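Local atomic coordinates of alcohol dehydrogenase, zinc-containing (Streptococcus pneumoniae serotype 2, PDB entry 5YLN), a protein that binds zinc and probably acts as an NAD+-dependent alcohol dehydrogenase of the zinc-containing family. Residues A[88-93]-A[295-300]; A[143-148]-A[315-320]. All coordinates share one frame; numbering follows the deposited sequence.

Overall arrangement
The chain first builds most of the GroES-like domain, then a Rossmann-type nucleotide-binding domain, and then returns to the first domain. Interaction 1 starts at 88-93, between the two zinc sites, and closes a loop of about 200 residues when 295-300 comes back after strand 291-293, the last strand of the parallel sheet. Interaction 2 starts at 143-148 and closes on 315-320, between helix 302-310 and strand 322-325. The segments alternate, so the two loops cross. Both contacts tie the GroES-like part to chain that follows the last strand of the Rossmann sheet. The centres of interactions 1 and 2 are about 19 Å apart, and the two contacts do not touch.

Interaction 1: residues A[88-93]-A[295-300]; sequences ISCVCA and GLVSTN
This contact lies between the two zinc sites of the dehydrogenase, where an ST turn at Ser89 meets the loop that follows strand 291-293. The one hydrogen bond across the two segments runs from hydroxyl to hydroxyl. Ser89 OG, anti to the backbone N (chi1 165°), gives its proton to Thr299 OG1 at 2.8 Å. The same Ser89 OG accepts from Val91 N at 3.1 Å, with a nearly straight N-H...O angle of 169°, and this bond closes the ST turn. Thr299 OG1 in turn donates to the carbonyl O of Ser298. That bond is very short, 2.5 Å from Thr299 OG1 to Ser298 O, and lies in the carbonyl plane on a lone pair. A polar chain thus runs from Val91 N through both hydroxyls to a carbonyl. The donor directions along it are set, which fixes the rotation of both hydroxyl groups in a buried place. Segment 295-300 is the loop directly after the last strand of the Rossmann sheet, and here it touches the GroES-like part, so the contact spans the two domains. Glu161 of helix 157-165 accepts from the backbone N of Ser298 and of Thr299, while Ser298 OG bonds to Ala106 N in the zinc-bearing loop. The rest is van der Waals contact. Cys90 SG sits between the backbone N and the carbonyl carbon (chi1 63°) and makes an apolar contact with Val297 CG1 at 3.7 Å. Val91 sets its methyls against two carbonyl oxygens: Val91 CG1 is 3.6 Å from Ser298 O, and Val91 CG2 is 3.5 Å from Val297 O. The Cys90 side chain neighbours the zinc ligand His64 and lies about 6 Å from a zinc ion. The Val91 side chain is about 6 Å from that of Cys108 in the four-cysteine site.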
# COMPACT_ATOMS: atom_id res chain seq x y z
N ILE A 88 23.41 -13.86 13.59
CA ILE A 88 23.67 -12.50 13.12
C ILE A 88 22.60 -12.16 12.09
O ILE A 88 22.48 -12.83 11.05
CB ILE A 88 25.08 -12.35 12.51
CG1 ILE A 88 26.13 -13.06 13.38
CG2 ILE A 88 25.42 -10.87 12.37
CD1 ILE A 88 26.96 -14.05 12.62
N SER A 89 21.84 -11.10 12.38
CA SER A 89 20.85 -10.59 11.45
C SER A 89 21.53 -9.92 10.25
O SER A 89 22.63 -9.38 10.36
CB SER A 89 19.93 -9.59 12.16
OG SER A 89 19.18 -8.84 11.24
N CYS A 90 20.86 -9.96 9.10
CA CYS A 90 21.40 -9.28 7.93
C CYS A 90 21.37 -7.76 8.06
O CYS A 90 22.02 -7.07 7.28
CB CYS A 90 20.65 -9.71 6.66
SG CYS A 90 18.88 -9.30 6.63
N VAL A 91 20.66 -7.24 9.06
CA VAL A 91 20.44 -5.80 9.24
C VAL A 91 21.07 -5.37 10.56
O VAL A 91 20.83 -5.99 11.59
CB VAL A 91 18.94 -5.47 9.22
CG1 VAL A 91 18.68 -4.11 9.83
CG2 VAL A 91 18.39 -5.56 7.78
N CYS A 92 21.86 -4.29 10.52
CA CYS A 92 22.41 -3.69 11.73
C CYS A 92 21.50 -2.59 12.24
O CYS A 92 21.00 -1.78 11.46
CB CYS A 92 23.80 -3.10 11.47
SG CYS A 92 24.96 -4.23 10.69
N ALA A 93 21.34 -2.52 13.57
CA ALA A 93 20.44 -1.57 14.22
C ALA A 93 21.17 -0.90 15.38
O ALA A 93 21.64 -1.59 16.29
CB ALA A 93 19.18 -2.28 14.71
N GLY A 295 9.18 -3.18 0.84
CA GLY A 295 10.02 -3.05 2.01
C GLY A 295 11.33 -3.81 1.90
O GLY A 295 11.47 -4.76 1.13
N LEU A 296 12.30 -3.31 2.65
CA LEU A 296 13.51 -4.04 3.02
C LEU A 296 13.27 -4.64 4.41
O LEU A 296 12.79 -3.94 5.31
CB LEU A 296 14.70 -3.08 3.06
CG LEU A 296 16.02 -3.55 3.66
CD1 LEU A 296 16.48 -4.76 2.91
CD2 LEU A 296 17.04 -2.44 3.56
N VAL A 297 13.61 -5.91 4.57
CA VAL A 297 13.43 -6.57 5.86
C VAL A 297 14.08 -5.75 6.96
O VAL A 297 15.11 -5.10 6.75
CB VAL A 297 13.99 -8.00 5.82
CG1 VAL A 297 15.54 -7.98 5.82
CG2 VAL A 297 13.47 -8.81 7.01
N SER A 298 13.47 -5.74 8.15
CA SER A 298 14.08 -5.13 9.32
C SER A 298 14.68 -6.14 10.29
O SER A 298 15.70 -5.85 10.93
CB SER A 298 13.06 -4.26 10.07
OG SER A 298 13.10 -2.94 9.58
N THR A 299 14.07 -7.32 10.38
CA THR A 299 14.34 -8.40 11.34
C THR A 299 13.89 -8.06 12.76
O THR A 299 14.29 -8.73 13.72
CB THR A 299 15.82 -8.87 11.33
OG1 THR A 299 16.68 -7.91 11.95
CG2 THR A 299 16.29 -9.11 9.92
N ASN A 300 12.99 -7.09 12.93
CA ASN A 300 12.40 -6.88 14.25
C ASN A 300 11.58 -8.09 14.72
O ASN A 300 11.39 -8.26 15.93
CB ASN A 300 11.54 -5.61 14.24
CG ASN A 300 10.45 -5.65 13.19
OD1 ASN A 300 10.70 -5.94 12.03
ND2 ASN A 300 9.23 -5.37 13.61

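Interaction 2: residues A[143-148]-A[315-320]; sequences DLSDEA and EPEKLV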
# COMPACT_ATOMS: atom_id res chain seq x y z
N ASP A 143 17.66 -25.73 20.82
CA ASP A 143 16.72 -26.66 20.22
C ASP A 143 16.72 -26.63 18.69
O ASP A 143 16.21 -27.57 18.06
CB ASP A 143 15.31 -26.36 20.74
CG ASP A 143 14.28 -27.41 20.33
OD1 ASP A 143 14.67 -28.59 20.18
OD2 ASP A 143 13.10 -27.04 20.16
N LEU A 144 17.27 -25.59 18.09
CA LEU A 144 17.18 -25.42 16.65
C LEU A 144 18.47 -25.85 15.96
O LEU A 144 19.57 -25.69 16.50
CB LEU A 144 16.85 -23.96 16.30
CG LEU A 144 15.46 -23.46 16.70
CD1 LEU A 144 15.19 -22.06 16.14
CD2 LEU A 144 14.38 -24.44 16.25
N SER A 145 18.31 -26.41 14.77
CA SER A 145 19.43 -26.79 13.93
C SER A 145 20.10 -25.55 13.32
O SER A 145 19.47 -24.52 13.09
CB SER A 145 18.96 -27.71 12.81
OG SER A 145 18.18 -26.97 11.87
N ASP A 146 21.41 -25.69 13.07
CA ASP A 146 22.19 -24.63 12.43
C ASP A 146 21.57 -24.19 11.11
O ASP A 146 21.50 -23.00 10.81
CB ASP A 146 23.62 -25.10 12.21
CG ASP A 146 24.45 -25.17 13.50
OD1 ASP A 146 23.92 -24.89 14.61
OD2 ASP A 146 25.66 -25.48 13.40
N GLU A 147 21.08 -25.15 10.32
CA GLU A 147 20.52 -24.83 9.02
C GLU A 147 19.27 -23.97 9.17
O GLU A 147 19.05 -23.05 8.37
CB GLU A 147 20.20 -26.11 8.25
CG GLU A 147 21.42 -26.90 7.80
CD GLU A 147 22.17 -27.55 8.95
OE1 GLU A 147 23.40 -27.35 9.04
OE2 GLU A 147 21.53 -28.25 9.77
N ALA A 148 18.46 -24.24 10.19
CA ALA A 148 17.28 -23.42 10.42
C ALA A 148 17.67 -22.04 10.93
O ALA A 148 17.05 -21.04 10.56
CB ALA A 148 16.32 -24.11 11.39
N GLU A 315 9.35 -26.08 9.79
CA GLU A 315 10.75 -26.49 9.83
C GLU A 315 11.50 -25.82 8.68
O GLU A 315 11.59 -26.38 7.57
CB GLU A 315 10.87 -28.02 9.79
CG GLU A 315 9.83 -28.75 8.94
CD GLU A 315 9.92 -30.28 9.07
OE1 GLU A 315 9.82 -30.78 10.22
OE2 GLU A 315 10.09 -30.98 8.04
N PRO A 316 12.07 -24.63 8.91
CA PRO A 316 12.77 -23.92 7.82
C PRO A 316 14.03 -24.62 7.33
O PRO A 316 14.53 -24.25 6.26
CB PRO A 316 13.10 -22.57 8.45
CG PRO A 316 13.13 -22.85 9.93
CD PRO A 316 12.09 -23.87 10.17
N GLU A 317 14.55 -25.60 8.05
CA GLU A 317 15.76 -26.26 7.57
C GLU A 317 15.54 -26.96 6.24
O GLU A 317 16.52 -27.30 5.58
CB GLU A 317 16.28 -27.26 8.61
CG GLU A 317 15.31 -28.36 9.03
CD GLU A 317 14.36 -27.95 10.17
OE1 GLU A 317 13.80 -28.86 10.81
OE2 GLU A 317 14.17 -26.74 10.42
N LYS A 318 14.29 -27.15 5.80
CA LYS A 318 14.09 -27.76 4.49
C LYS A 318 14.36 -26.79 3.34
O LYS A 318 14.34 -27.22 2.19
CB LYS A 318 12.68 -28.37 4.39
CG LYS A 318 11.52 -27.46 4.74
CD LYS A 318 10.21 -28.26 4.81
CE LYS A 318 9.14 -27.53 5.62
NZ LYS A 318 7.96 -28.38 5.95
N LEU A 319 14.62 -25.51 3.62
CA LEU A 319 15.16 -24.61 2.61
C LEU A 319 16.59 -24.95 2.21
O LEU A 319 17.08 -24.43 1.20
CB LEU A 319 15.10 -23.16 3.12
CG LEU A 319 13.66 -22.63 3.16
CD1 LEU A 319 13.56 -21.37 4.01
CD2 LEU A 319 13.11 -22.36 1.76
N VAL A 320 17.29 -25.78 2.97
CA VAL A 320 18.71 -26.05 2.73
C VAL A 320 18.84 -27.39 2.02
O VAL A 320 18.37 -28.42 2.53
CB VAL A 320 19.53 -26.01 4.02
CG1 VAL A 320 20.98 -26.48 3.74
CG2 VAL A 320 19.52 -24.60 4.61
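The start of helix 146-151, N-capped by Ser145 and linked to the GroES-like part, packs here against a 3-10 turn at 316-319. That turn lies in the chain returning from the Rossmann part, between helix 302-310 and strand 322-325. No hydrogen bond crosses between the two segments. Within the first, the capping Ser145 OG accepts from Ala148 N at 3.2 Å. Within the second, Leu319 N donates to Pro316 O, and Val320 N to Glu317 O. Between the segments the contacts are van der Waals. Ala148 CB meets Pro316 CG of the proline ring, 3.7 Å away. Glu147 and Val320 cross at about a right angle, with Glu147 CB 4.0 Å from Val320 CG2. The Glu147 chain bends at chi2 (70°), and its carboxylate OE1 forms a salt bridge with Lys38. Asp146 also pairs with Lys38, and with Lys85, so the acidic first turn is tied to basic residues of the GroES-like part. Glu317 lies alongside the capped turn. Its CB faces the capping Ser145 OG at 3.8 Å, and its chain bends at chi2 (-86°), setting Glu317 OE2 3.5 Å from Ala148 CB.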